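Local coordinates for protein L-ribulose 3-epimerase (Mesorhizobium loti, PDB 3VYL) that catalyses the epimerisation of ketoses at carbon 3, acting efficiently on L-ribulose and probably less so on D-psicose and D-tagatose, with manganese as the bound metal, at residues A128-V133 against V142-E147; Q90-T95 against A134-A139; Q162-I167 against A199-Y204. All blocks are in the same frame, centred on the assembly; numbering follows the deposited sequence.

Interaction 1: residues A128-V133 against V142-E147. With MN (manganese (II) ion), chain I.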
ATOM      1  N   ALA A 128     -13.262  25.154  27.813  1.00 41.07           N
ATOM      2  CA  ALA A 128     -13.461  25.685  29.165  1.00 40.19           C
ATOM      3  C   ALA A 128     -14.154  24.672  30.060  1.00 40.16           C
ATOM      4  O   ALA A 128     -13.713  24.428  31.184  1.00 44.41           O
ATOM      5  CB  ALA A 128     -14.229  26.997  29.127  1.00 38.43           C
ATOM      6  N   ALA A 129     -15.209  24.049  29.547  1.00 39.28           N
ATOM      7  CA  ALA A 129     -15.978  23.099  30.335  1.00 39.73           C
ATOM      8  C   ALA A 129     -15.205  21.821  30.622  1.00 41.26           C
ATOM      9  O   ALA A 129     -15.217  21.323  31.761  1.00 44.19           O
ATOM     10  CB  ALA A 129     -17.303  22.784  29.661  1.00 40.01           C
ATOM     11  N   LEU A 130     -14.532  21.290  29.600  1.00 41.57           N
ATOM     12  CA  LEU A 130     -13.789  20.035  29.762  1.00 42.14           C
ATOM     13  C   LEU A 130     -12.557  20.192  30.654  1.00 43.54           C
ATOM     14  O   LEU A 130     -12.223  19.276  31.413  1.00 43.02           O
ATOM     15  CB  LEU A 130     -13.432  19.408  28.410  1.00 41.86           C
ATOM     16  CG  LEU A 130     -14.548  18.592  27.744  1.00 40.70           C
ATOM     17  CD1 LEU A 130     -14.222  18.361  26.279  1.00 41.66           C
ATOM     18  CD2 LEU A 130     -14.809  17.268  28.453  1.00 39.27           C
ATOM     19  N   ALA A 131     -11.914  21.360  30.583  1.00 43.20           N
ATOM     20  CA  ALA A 131     -10.877  21.735  31.550  1.00 44.22           C
ATOM     21  C   ALA A 131     -11.325  21.463  32.997  1.00 45.32           C
ATOM     22  O   ALA A 131     -10.529  20.998  33.819  1.00 47.62           O
ATOM     23  CB  ALA A 131     -10.487  23.199  31.376  1.00 43.22           C
ATOM     24  N   LYS A 132     -12.596  21.739  33.294  1.00 43.82           N
ATOM     25  CA  LYS A 132     -13.131  21.537  34.642  1.00 45.12           C
ATOM     26  C   LYS A 132     -13.475  20.080  34.934  1.00 45.42           C
ATOM     27  O   LYS A 132     -13.172  19.563  36.016  1.00 45.94           O
ATOM     28  CB  LYS A 132     -14.357  22.417  34.880  1.00 45.24           C
ATOM     29  CG  LYS A 132     -14.036  23.898  35.002  1.00 46.51           C
ATOM     30  CD  LYS A 132     -15.014  24.595  35.937  1.00 48.47           C
ATOM     31  CE  LYS A 132     -16.386  24.800  35.309  1.00 50.63           C
ATOM     32  NZ  LYS A 132     -16.334  25.722  34.137  1.00 56.03           N
ATOM     33  N   VAL A 133     -14.107  19.424  33.968  1.00 44.58           N
ATOM     34  CA  VAL A 133     -14.558  18.053  34.144  1.00 43.32           C
ATOM     35  C   VAL A 133     -13.360  17.110  34.268  1.00 46.07           C
ATOM     36  O   VAL A 133     -13.465  16.024  34.861  1.00 48.12           O
ATOM     37  CB  VAL A 133     -15.484  17.635  32.988  1.00 44.40           C
ATOM     38  CG1 VAL A 133     -16.030  16.234  33.202  1.00 43.90           C
ATOM     39  CG2 VAL A 133     -16.625  18.634  32.844  1.00 43.41           C
ATOM     40  N   VAL A 142      -9.257   8.843  37.017  1.00 41.59           N
ATOM     41  CA  VAL A 142      -9.582   8.528  35.620  1.00 41.00           C
ATOM     42  C   VAL A 142      -9.162   9.621  34.641  1.00 40.46           C
ATOM     43  O   VAL A 142      -9.224  10.812  34.939  1.00 39.32           O
ATOM     44  CB  VAL A 142     -11.085   8.180  35.386  1.00 41.10           C
ATOM     45  CG1 VAL A 142     -11.527   6.986  36.231  1.00 41.27           C
ATOM     46  CG2 VAL A 142     -11.986   9.387  35.597  1.00 39.67           C
ATOM     47  N   THR A 143      -8.744   9.195  33.458  1.00 41.02           N
ATOM     48  CA  THR A 143      -8.336  10.121  32.397  1.00 39.92           C
ATOM     49  C   THR A 143      -9.511  10.428  31.467  1.00 36.92           C
ATOM     50  O   THR A 143     -10.421   9.612  31.328  1.00 37.33           O
ATOM     51  CB  THR A 143      -7.204   9.492  31.577  1.00 41.17           C
ATOM     52  OG1 THR A 143      -7.605   8.174  31.163  1.00 41.88           O
ATOM     53  CG2 THR A 143      -5.943   9.382  32.425  1.00 40.20           C
ATOM     54  N   LEU A 144      -9.513  11.610  30.862  1.00 34.48           N
ATOM     55  CA  LEU A 144     -10.467  11.910  29.789  1.00 33.67           C
ATOM     56  C   LEU A 144      -9.780  11.795  28.418  1.00 34.48           C
ATOM     57  O   LEU A 144      -8.803  12.501  28.130  1.00 33.99           O
ATOM     58  CB  LEU A 144     -11.087  13.308  29.939  1.00 31.70           C
ATOM     59  CG  LEU A 144     -11.992  13.779  31.094  1.00 30.24           C
ATOM     60  CD1 LEU A 144     -12.499  15.187  30.798  1.00 28.23           C
ATOM     61  CD2 LEU A 144     -13.158  12.847  31.407  1.00 28.80           C
ATOM     62  N   ASN A 145     -10.295  10.906  27.576  1.00 34.50           N
ATOM     63  CA  ASN A 145      -9.769  10.741  26.225  1.00 33.62           C
ATOM     64  C   ASN A 145     -10.791  11.161  25.188  1.00 31.66           C
ATOM     65  O   ASN A 145     -11.819  10.508  25.007  1.00 31.10           O
ATOM     66  CB  ASN A 145      -9.310   9.304  25.994  1.00 36.05           C
ATOM     67  CG  ASN A 145      -8.581   8.739  27.191  1.00 37.81           C
ATOM     68  OD1 ASN A 145      -9.204   8.407  28.201  1.00 40.04           O
ATOM     69  ND2 ASN A 145      -7.254   8.642  27.094  1.00 36.86           N
ATOM     70  N   LEU A 146     -10.488  12.270  24.523  1.00 30.29           N
ATOM     71  CA  LEU A 146     -11.360  12.894  23.542  1.00 29.16           C
ATOM     72  C   LEU A 146     -11.366  12.142  22.214  1.00 29.76           C
ATOM     73  O   LEU A 146     -10.339  12.135  21.526  1.00 30.48           O
ATOM     74  CB  LEU A 146     -10.873  14.318  23.314  1.00 28.27           C
ATOM     75  CG  LEU A 146     -11.515  15.466  24.089  1.00 28.63           C
ATOM     76  CD1 LEU A 146     -11.792  15.150  25.554  1.00 28.37           C
ATOM     77  CD2 LEU A 146     -10.659  16.709  23.939  1.00 28.07           C
ATOM     78  N   GLU A 147     -12.492  11.507  21.847  1.00 28.69           N
ATOM     79  CA  GLU A 147     -12.540  10.804  20.554  1.00 26.62           C
ATOM     80  C   GLU A 147     -12.632  11.778  19.410  1.00 26.47           C
ATOM     81  O   GLU A 147     -13.444  12.711  19.414  1.00 26.74           O
ATOM     82  CB  GLU A 147     -13.620   9.717  20.432  1.00 26.17           C
ATOM     83  CG  GLU A 147     -13.310   8.735  19.295  1.00 25.65           C
ATOM     84  CD  GLU A 147     -14.268   7.554  19.159  1.00 25.22           C
ATOM     85  OE1 GLU A 147     -15.178   7.392  19.988  1.00 26.44           O
ATOM     86  OE2 GLU A 147     -14.112   6.764  18.206  1.00 24.36           O
TER
HETATM   87 MN    MN I1001     -14.568   4.721  18.042  1.00 21.12          MN
HETATM   88  O   HOH W   1     -16.823   5.378  17.728  1.00 31.83           O
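Leu-130 packs on Leu-144 and Leu-146 through methyls alone, while the flat carboxylate of Glu-147 lies on the other face of the strand. It holds manganese through one oxygen, with OE2 at 2.1 Å from the metal and OE1 at 3.4 Å, and a water is a further ligand of the metal. The contact itself is apolar, made by side-chain methyls and, at Val-133, by the backbone carbonyl carbon as well. Leu-130 spreads its two methyls over successive outward residues of the strand: CD2 comes to 3.9 Å from Leu-144 CD1 as the two side chains cross at a slant, while CD1 lies 4.1 Å from Leu-146 CD1, those two chains running past each other in opposite senses. Leu-144 CD1 also lies 4.1 Å from Val-133 C, with Val-133 CG1 somewhat farther off. This is helix-on-strand packing within the beta-alpha-beta unit 102-104, 120-139, 143-147 of the TIM barrel; the local axes approach to 10.3 Å and run roughly antiparallel, at 149°. Strand alternation separates the two faces, leucines outward under the helix and Glu-147 to the metal. With CG anti to its backbone N (chi1 -161°) and an extended chain beyond, Glu-147 reaches the manganese ion, where Asp-180, His-206 and Glu-241 complete the protein ligands.

Interaction 2: residues Q90-T95 against A134-A139; sequences QTIALT and AETAKA
Ile-92 lies over Ala-137, straddling its alpha carbon and methyl with both arms of the branched side chain. Its CD1 sits 3.7 Å from Ala-137 CB, and its CG2 reaches to 4.0 Å from Ala-137 CA, so that one small residue receives both arms. Chi1 of -68° orients the two arms, CG1 beside the backbone N and CG2 anti to it; from CG1 the chain runs on extended and carries CD1 across to the facing helix. There CD1 also meets a second neighbour, Thr-136, whose CG2 approaches to 4.1 Å at the more open margin of the contact. The threonine thus offers its methyl, not its hydroxyl, to the isoleucine. Because the residue opposite Ile-92 is an alanine, the backbones can come close: the CA atoms of Ile-92 and Ala-137 are 6.2 Å apart. All the atoms that touch are carbon.

No polar bond joins the two segments; within helix 78-98, Thr-95 OG1 donates to Thr-91 O at 2.9 Å, one turn back, from a position tilted 31° out of the carbonyl plane, while Thr-95 N approaches the same oxygen from the opposite face. Two donors of one residue thereby grip a single carbonyl, which engages the hydroxyl of a buried threonine.

Helices 78-98 and 120-139 are neighbours in the outer layer of the TIM barrel. Beneath them, Thr-91 and Thr-95 rest on Ile-63 of strand 60-66 and Val-103 of strand 102-104, and Ala-134 and Ala-137 rest on Leu-144 of strand 143-147, so the pair of helices spans these three strands.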
ATOM      1  N   GLN A  90     -21.486  11.889  35.748  1.00 51.04           N
ATOM      2  CA  GLN A  90     -22.073  10.595  36.060  1.00 51.75           C
ATOM      3  C   GLN A  90     -21.245   9.465  35.452  1.00 49.04           C
ATOM      4  O   GLN A  90     -20.958   8.471  36.113  1.00 51.89           O
ATOM      5  CB  GLN A  90     -23.520  10.551  35.574  1.00 56.04           C
ATOM      6  CG  GLN A  90     -24.419   9.621  36.374  1.00 61.19           C
ATOM      7  CD  GLN A  90     -25.887   9.759  35.999  1.00 64.59           C
ATOM      8  OE1 GLN A  90     -26.312  10.788  35.460  1.00 66.79           O
ATOM      9  NE2 GLN A  90     -26.671   8.720  36.282  1.00 64.35           N
ATOM     10  N   THR A  91     -20.840   9.643  34.197  1.00 47.59           N
ATOM     11  CA  THR A  91     -20.015   8.666  33.478  1.00 45.36           C
ATOM     12  C   THR A  91     -18.678   8.405  34.178  1.00 42.00           C
ATOM     13  O   THR A  91     -18.183   7.273  34.197  1.00 36.26           O
ATOM     14  CB  THR A  91     -19.763   9.117  32.020  1.00 46.15           C
ATOM     15  OG1 THR A  91     -21.005   9.501  31.417  1.00 48.47           O
ATOM     16  CG2 THR A  91     -19.128   7.990  31.193  1.00 45.19           C
ATOM     17  N   ILE A  92     -18.103   9.467  34.742  1.00 42.13           N
ATOM     18  CA  ILE A  92     -16.868   9.360  35.513  1.00 41.41           C
ATOM     19  C   ILE A  92     -17.074   8.440  36.724  1.00 43.72           C
ATOM     20  O   ILE A  92     -16.379   7.422  36.865  1.00 45.14           O
ATOM     21  CB  ILE A  92     -16.353  10.742  35.940  1.00 39.33           C
ATOM     22  CG1 ILE A  92     -15.890  11.526  34.709  1.00 37.90           C
ATOM     23  CG2 ILE A  92     -15.226  10.597  36.950  1.00 40.03           C
ATOM     24  CD1 ILE A  92     -15.506  12.963  34.983  1.00 38.35           C
ATOM     25  N   ALA A  93     -18.051   8.782  37.566  1.00 43.49           N
ATOM     26  CA  ALA A  93     -18.390   7.978  38.739  1.00 43.85           C
ATOM     27  C   ALA A  93     -18.710   6.527  38.372  1.00 45.34           C
ATOM     28  O   ALA A  93     -18.357   5.599  39.111  1.00 47.06           O
ATOM     29  CB  ALA A  93     -19.538   8.609  39.514  1.00 43.54           C
ATOM     30  N   LEU A  94     -19.361   6.324  37.229  1.00 44.77           N
ATOM     31  CA  LEU A  94     -19.555   4.963  36.729  1.00 45.85           C
ATOM     32  C   LEU A  94     -18.214   4.241  36.481  1.00 45.74           C
ATOM     33  O   LEU A  94     -18.009   3.132  36.972  1.00 47.29           O
ATOM     34  CB  LEU A  94     -20.433   4.954  35.474  1.00 45.28           C
ATOM     35  CG  LEU A  94     -20.709   3.579  34.854  1.00 46.20           C
ATOM     36  CD1 LEU A  94     -21.677   2.771  35.706  1.00 48.37           C
ATOM     37  CD2 LEU A  94     -21.255   3.721  33.443  1.00 48.88           C
ATOM     38  N   THR A  95     -17.312   4.881  35.734  1.00 46.80           N
ATOM     39  CA  THR A  95     -15.995   4.311  35.406  1.00 49.04           C
ATOM     40  C   THR A  95     -15.236   3.969  36.690  1.00 50.17           C
ATOM     41  O   THR A  95     -14.800   2.827  36.886  1.00 48.51           O
ATOM     42  CB  THR A  95     -15.151   5.288  34.544  1.00 49.84           C
ATOM     43  OG1 THR A  95     -15.878   5.642  33.360  1.00 49.19           O
ATOM     44  CG2 THR A  95     -13.805   4.674  34.153  1.00 47.23           C
ATOM     45  N   ALA A 134     -12.221  17.543  33.723  1.00 46.08           N
ATOM     46  CA  ALA A 134     -10.958  16.807  33.836  1.00 45.79           C
ATOM     47  C   ALA A 134     -10.450  16.754  35.274  1.00 46.02           C
ATOM     48  O   ALA A 134      -9.908  15.731  35.713  1.00 45.15           O
ATOM     49  CB  ALA A 134      -9.907  17.415  32.921  1.00 46.65           C
ATOM     50  N   GLU A 135     -10.629  17.854  36.004  1.00 46.36           N
ATOM     51  CA  GLU A 135     -10.296  17.877  37.433  1.00 46.92           C
ATOM     52  C   GLU A 135     -11.135  16.868  38.209  1.00 45.70           C
ATOM     53  O   GLU A 135     -10.595  16.111  39.027  1.00 44.95           O
ATOM     54  CB  GLU A 135     -10.431  19.282  38.034  1.00 47.85           C
ATOM     55  CG  GLU A 135      -9.481  20.332  37.458  1.00 49.70           C
ATOM     56  CD  GLU A 135      -8.042  19.838  37.320  1.00 55.02           C
ATOM     57  OE1 GLU A 135      -7.498  19.238  38.285  1.00 56.57           O
ATOM     58  OE2 GLU A 135      -7.451  20.056  36.237  1.00 55.03           O
ATOM     59  N   THR A 136     -12.443  16.843  37.933  1.00 43.79           N
ATOM     60  CA  THR A 136     -13.346  15.868  38.548  1.00 42.37           C
ATOM     61  C   THR A 136     -12.845  14.470  38.238  1.00 45.08           C
ATOM     62  O   THR A 136     -12.806  13.602  39.118  1.00 48.55           O
ATOM     63  CB  THR A 136     -14.787  15.998  38.017  1.00 40.92           C
ATOM     64  OG1 THR A 136     -15.334  17.266  38.393  1.00 38.21           O
ATOM     65  CG2 THR A 136     -15.674  14.881  38.563  1.00 38.67           C
ATOM     66  N   ALA A 137     -12.455  14.265  36.983  1.00 45.09           N
ATOM     67  CA  ALA A 137     -11.974  12.968  36.525  1.00 44.69           C
ATOM     68  C   ALA A 137     -10.674  12.564  37.235  1.00 43.61           C
ATOM     69  O   ALA A 137     -10.529  11.411  37.674  1.00 42.02           O
ATOM     70  CB  ALA A 137     -11.798  12.980  35.009  1.00 44.52           C
ATOM     71  N   LYS A 138      -9.746  13.512  37.362  1.00 42.47           N
ATOM     72  CA  LYS A 138      -8.478  13.248  38.049  1.00 45.28           C
ATOM     73  C   LYS A 138      -8.737  12.730  39.465  1.00 42.95           C
ATOM     74  O   LYS A 138      -8.282  11.639  39.826  1.00 37.90           O
ATOM     75  CB  LYS A 138      -7.589  14.501  38.087  1.00 48.64           C
ATOM     76  CG  LYS A 138      -6.120  14.200  38.348  1.00 49.61           C
ATOM     77  CD  LYS A 138      -5.316  15.443  38.696  1.00 52.10           C
ATOM     78  CE  LYS A 138      -4.942  16.248  37.459  1.00 56.94           C
ATOM     79  NZ  LYS A 138      -3.759  17.124  37.689  1.00 57.29           N
ATOM     80  N   ALA A 139      -9.494  13.517  40.236  1.00 41.71           N
ATOM     81  CA  ALA A 139      -9.905  13.151  41.594  1.00 41.09           C
ATOM     82  C   ALA A 139     -10.488  11.744  41.662  1.00 42.73           C
ATOM     83  O   ALA A 139     -10.244  11.016  42.631  1.00 44.85           O
ATOM     84  CB  ALA A 139     -10.882  14.168  42.157  1.00 37.33           C
TER

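Interaction 3: residues Q162-I167 against A199-Y204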
ATOM      1  N   GLN A 162      -6.384  18.880  15.344  1.00 33.23           N
ATOM      2  CA  GLN A 162      -7.450  19.668  15.994  1.00 34.24           C
ATOM      3  C   GLN A 162      -7.515  19.338  17.473  1.00 35.43           C
ATOM      4  O   GLN A 162      -7.716  20.225  18.307  1.00 37.49           O
ATOM      5  CB  GLN A 162      -8.822  19.396  15.374  1.00 31.67           C
ATOM      6  CG  GLN A 162      -9.222  20.312  14.232  1.00 30.77           C
ATOM      7  CD  GLN A 162     -10.367  19.749  13.402  1.00 31.09           C
ATOM      8  OE1 GLN A 162     -10.571  18.532  13.344  1.00 31.28           O
ATOM      9  NE2 GLN A 162     -11.116  20.630  12.752  1.00 29.73           N
ATOM     10  N   GLY A 163      -7.345  18.059  17.788  1.00 34.32           N
ATOM     11  CA  GLY A 163      -7.421  17.593  19.162  1.00 35.44           C
ATOM     12  C   GLY A 163      -6.281  18.163  19.966  1.00 36.51           C
ATOM     13  O   GLY A 163      -6.502  18.743  21.024  1.00 38.01           O
ATOM     14  N   LEU A 164      -5.063  17.997  19.443  1.00 36.60           N
ATOM     15  CA  LEU A 164      -3.837  18.559  20.019  1.00 33.74           C
ATOM     16  C   LEU A 164      -3.996  20.033  20.380  1.00 34.09           C
ATOM     17  O   LEU A 164      -3.746  20.420  21.515  1.00 36.28           O
ATOM     18  CB  LEU A 164      -2.679  18.372  19.042  1.00 31.70           C
ATOM     19  CG  LEU A 164      -1.665  17.230  19.171  1.00 31.19           C
ATOM     20  CD1 LEU A 164      -2.052  16.147  20.173  1.00 30.94           C
ATOM     21  CD2 LEU A 164      -1.379  16.625  17.807  1.00 29.73           C
ATOM     22  N   ALA A 165      -4.435  20.836  19.415  1.00 33.36           N
ATOM     23  CA  ALA A 165      -4.722  22.251  19.623  1.00 34.55           C
ATOM     24  C   ALA A 165      -5.797  22.442  20.674  1.00 37.05           C
ATOM     25  O   ALA A 165      -5.655  23.266  21.585  1.00 40.02           O
ATOM     26  CB  ALA A 165      -5.162  22.901  18.320  1.00 33.11           C
ATOM     27  N   PHE A 166      -6.880  21.681  20.539  1.00 36.96           N
ATOM     28  CA  PHE A 166      -7.972  21.751  21.494  1.00 36.07           C
ATOM     29  C   PHE A 166      -7.475  21.465  22.912  1.00 36.62           C
ATOM     30  O   PHE A 166      -7.741  22.247  23.818  1.00 36.95           O
ATOM     31  CB  PHE A 166      -9.097  20.796  21.104  1.00 32.75           C
ATOM     32  CG  PHE A 166     -10.294  20.884  21.994  1.00 30.97           C
ATOM     33  CD1 PHE A 166     -11.287  21.833  21.754  1.00 30.74           C
ATOM     34  CD2 PHE A 166     -10.432  20.025  23.077  1.00 29.44           C
ATOM     35  CE1 PHE A 166     -12.402  21.916  22.571  1.00 28.62           C
ATOM     36  CE2 PHE A 166     -11.544  20.103  23.894  1.00 29.62           C
ATOM     37  CZ  PHE A 166     -12.527  21.051  23.639  1.00 29.66           C
ATOM     38  N   ILE A 167      -6.757  20.355  23.087  1.00 36.81           N
ATOM     39  CA  ILE A 167      -6.174  19.997  24.374  1.00 39.06           C
ATOM     40  C   ILE A 167      -5.300  21.135  24.904  1.00 43.05           C
ATOM     41  O   ILE A 167      -5.429  21.543  26.066  1.00 44.99           O
ATOM     42  CB  ILE A 167      -5.352  18.702  24.283  1.00 38.15           C
ATOM     43  CG1 ILE A 167      -6.288  17.504  24.086  1.00 36.79           C
ATOM     44  CG2 ILE A 167      -4.502  18.534  25.535  1.00 37.64           C
ATOM     45  CD1 ILE A 167      -5.588  16.168  23.976  1.00 37.53           C
ATOM     46  N   ALA A 199       2.107  11.819  19.216  1.00 40.25           N
ATOM     47  CA  ALA A 199       2.924  11.112  20.210  1.00 39.31           C
ATOM     48  C   ALA A 199       2.848  11.716  21.608  1.00 41.41           C
ATOM     49  O   ALA A 199       2.959  12.938  21.780  1.00 42.58           O
ATOM     50  CB  ALA A 199       4.368  11.057  19.751  1.00 37.42           C
ATOM     51  N   GLY A 200       2.641  10.849  22.598  1.00 42.00           N
ATOM     52  CA  GLY A 200       2.526  11.259  23.999  1.00 42.58           C
ATOM     53  C   GLY A 200       1.292  12.084  24.338  1.00 43.48           C
ATOM     54  O   GLY A 200       1.223  12.726  25.389  1.00 46.26           O
ATOM     55  N   LYS A 201       0.318  12.088  23.443  1.00 41.20           N
ATOM     56  CA  LYS A 201      -0.963  12.697  23.742  1.00 39.30           C
ATOM     57  C   LYS A 201      -2.101  11.728  23.412  1.00 37.05           C
ATOM     58  O   LYS A 201      -3.265  12.100  23.435  1.00 35.91           O
ATOM     59  CB  LYS A 201      -1.114  14.043  23.017  1.00 40.59           C
ATOM     60  CG  LYS A 201      -0.592  15.256  23.790  1.00 40.94           C
ATOM     61  CD  LYS A 201      -1.446  15.547  25.026  1.00 41.73           C
ATOM     62  CE  LYS A 201      -1.385  17.004  25.463  1.00 41.10           C
ATOM     63  NZ  LYS A 201      -0.294  17.298  26.431  1.00 41.71           N
ATOM     64  N   ILE A 202      -1.745  10.478  23.118  1.00 34.80           N
ATOM     65  CA  ILE A 202      -2.730   9.455  22.808  1.00 32.52           C
ATOM     66  C   ILE A 202      -3.060   8.621  24.037  1.00 32.09           C
ATOM     67  O   ILE A 202      -2.209   7.893  24.547  1.00 32.32           O
ATOM     68  CB  ILE A 202      -2.273   8.507  21.676  1.00 30.22           C
ATOM     69  CG1 ILE A 202      -1.794   9.292  20.454  1.00 29.83           C
ATOM     70  CG2 ILE A 202      -3.417   7.579  21.288  1.00 29.89           C
ATOM     71  CD1 ILE A 202      -1.042   8.454  19.435  1.00 28.65           C
ATOM     72  N   GLY A 203      -4.314   8.697  24.472  1.00 31.65           N
ATOM     73  CA  GLY A 203      -4.782   7.949  25.631  1.00 31.41           C
ATOM     74  C   GLY A 203      -5.491   6.644  25.332  1.00 31.94           C
ATOM     75  O   GLY A 203      -5.559   5.757  26.189  1.00 31.79           O
ATOM     76  N   TYR A 204      -6.023   6.508  24.122  1.00 31.15           N
ATOM     77  CA  TYR A 204      -6.798   5.314  23.778  1.00 30.36           C
ATOM     78  C   TYR A 204      -6.936   5.175  22.259  1.00 30.88           C
ATOM     79  O   TYR A 204      -6.942   6.180  21.531  1.00 31.64           O
ATOM     80  CB  TYR A 204      -8.170   5.408  24.460  1.00 29.66           C
ATOM     81  CG  TYR A 204      -8.973   4.131  24.580  1.00 29.00           C
ATOM     82  CD1 TYR A 204     -10.322   4.118  24.227  1.00 29.17           C
ATOM     83  CD2 TYR A 204      -8.404   2.949  25.072  1.00 28.53           C
ATOM     84  CE1 TYR A 204     -11.086   2.969  24.344  1.00 29.17           C
ATOM     85  CE2 TYR A 204      -9.157   1.792  25.184  1.00 29.43           C
ATOM     86  CZ  TYR A 204     -10.503   1.808  24.823  1.00 30.27           C
ATOM     87  OH  TYR A 204     -11.277   0.666  24.918  1.00 30.23           O
TER
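Ile-167 follows Phe-166, whose N donates to Gln-162 O at 2.8 Å within helix 160-170, and sets its own CG2 methyl 3.5 Å from Lys-201 CE. Chi1 of -71° turns Ile-167 CG2 anti to the backbone N and thus toward Lys-201 CE, and the two side chains pass in opposite directions. The near end of the same lysine is taken by Leu-164: its CD1 lies 3.7 Å from Lys-201 CB and 4.0 Å from CG, the leucine slanting over the start of the chain. Lys-201 is bent at chi2 (-68°) and at chi4 (-90°), a course that lays its hydrocarbon part along the helix. In the TIM barrel, helix 160-170 links strand 143-147 to strand 175-180, so here it reaches past the strand that follows it to the entrance of the next, 202-207. Leu-164 and Ile-167 also pack on Leu-177 of the intervening strand, and the backbone of Lys-201 is hydrogen-bonded to that same residue. Lys-201 lies just ahead of strand 202-207, at the end of the barrel away from the manganese site. Further along, Tyr-204 has its OH hydrogen-bonded to Glu-36 and Ser-239. Away from the strand, the helix joins the assembly: Gln-162 NE2 is hydrogen-bonded to His-295 O of a second subunit.

All three contacts belong to one TIM barrel; interaction 1 lies on the same side of the chain's centre as each of the others. Interactions 1 and 2 have centres about 9 Å apart and share helix 120-139; their segments alternate along the chain, and a probable hydrogen bond from Val-142 N to Ala-137 O (2.9 Å) joins them where helix turns into strand. Interaction 3 comes later in the chain. Its centre is about 11 Å from that of interaction 1, and Phe-166 touches both Leu-130 and Leu-146. Interactions 2 and 3 do not touch, their nearest atoms being about 9 Å apart. Interaction 1, touching both of the others, includes the strand whose inner face presents Glu-147 to manganese.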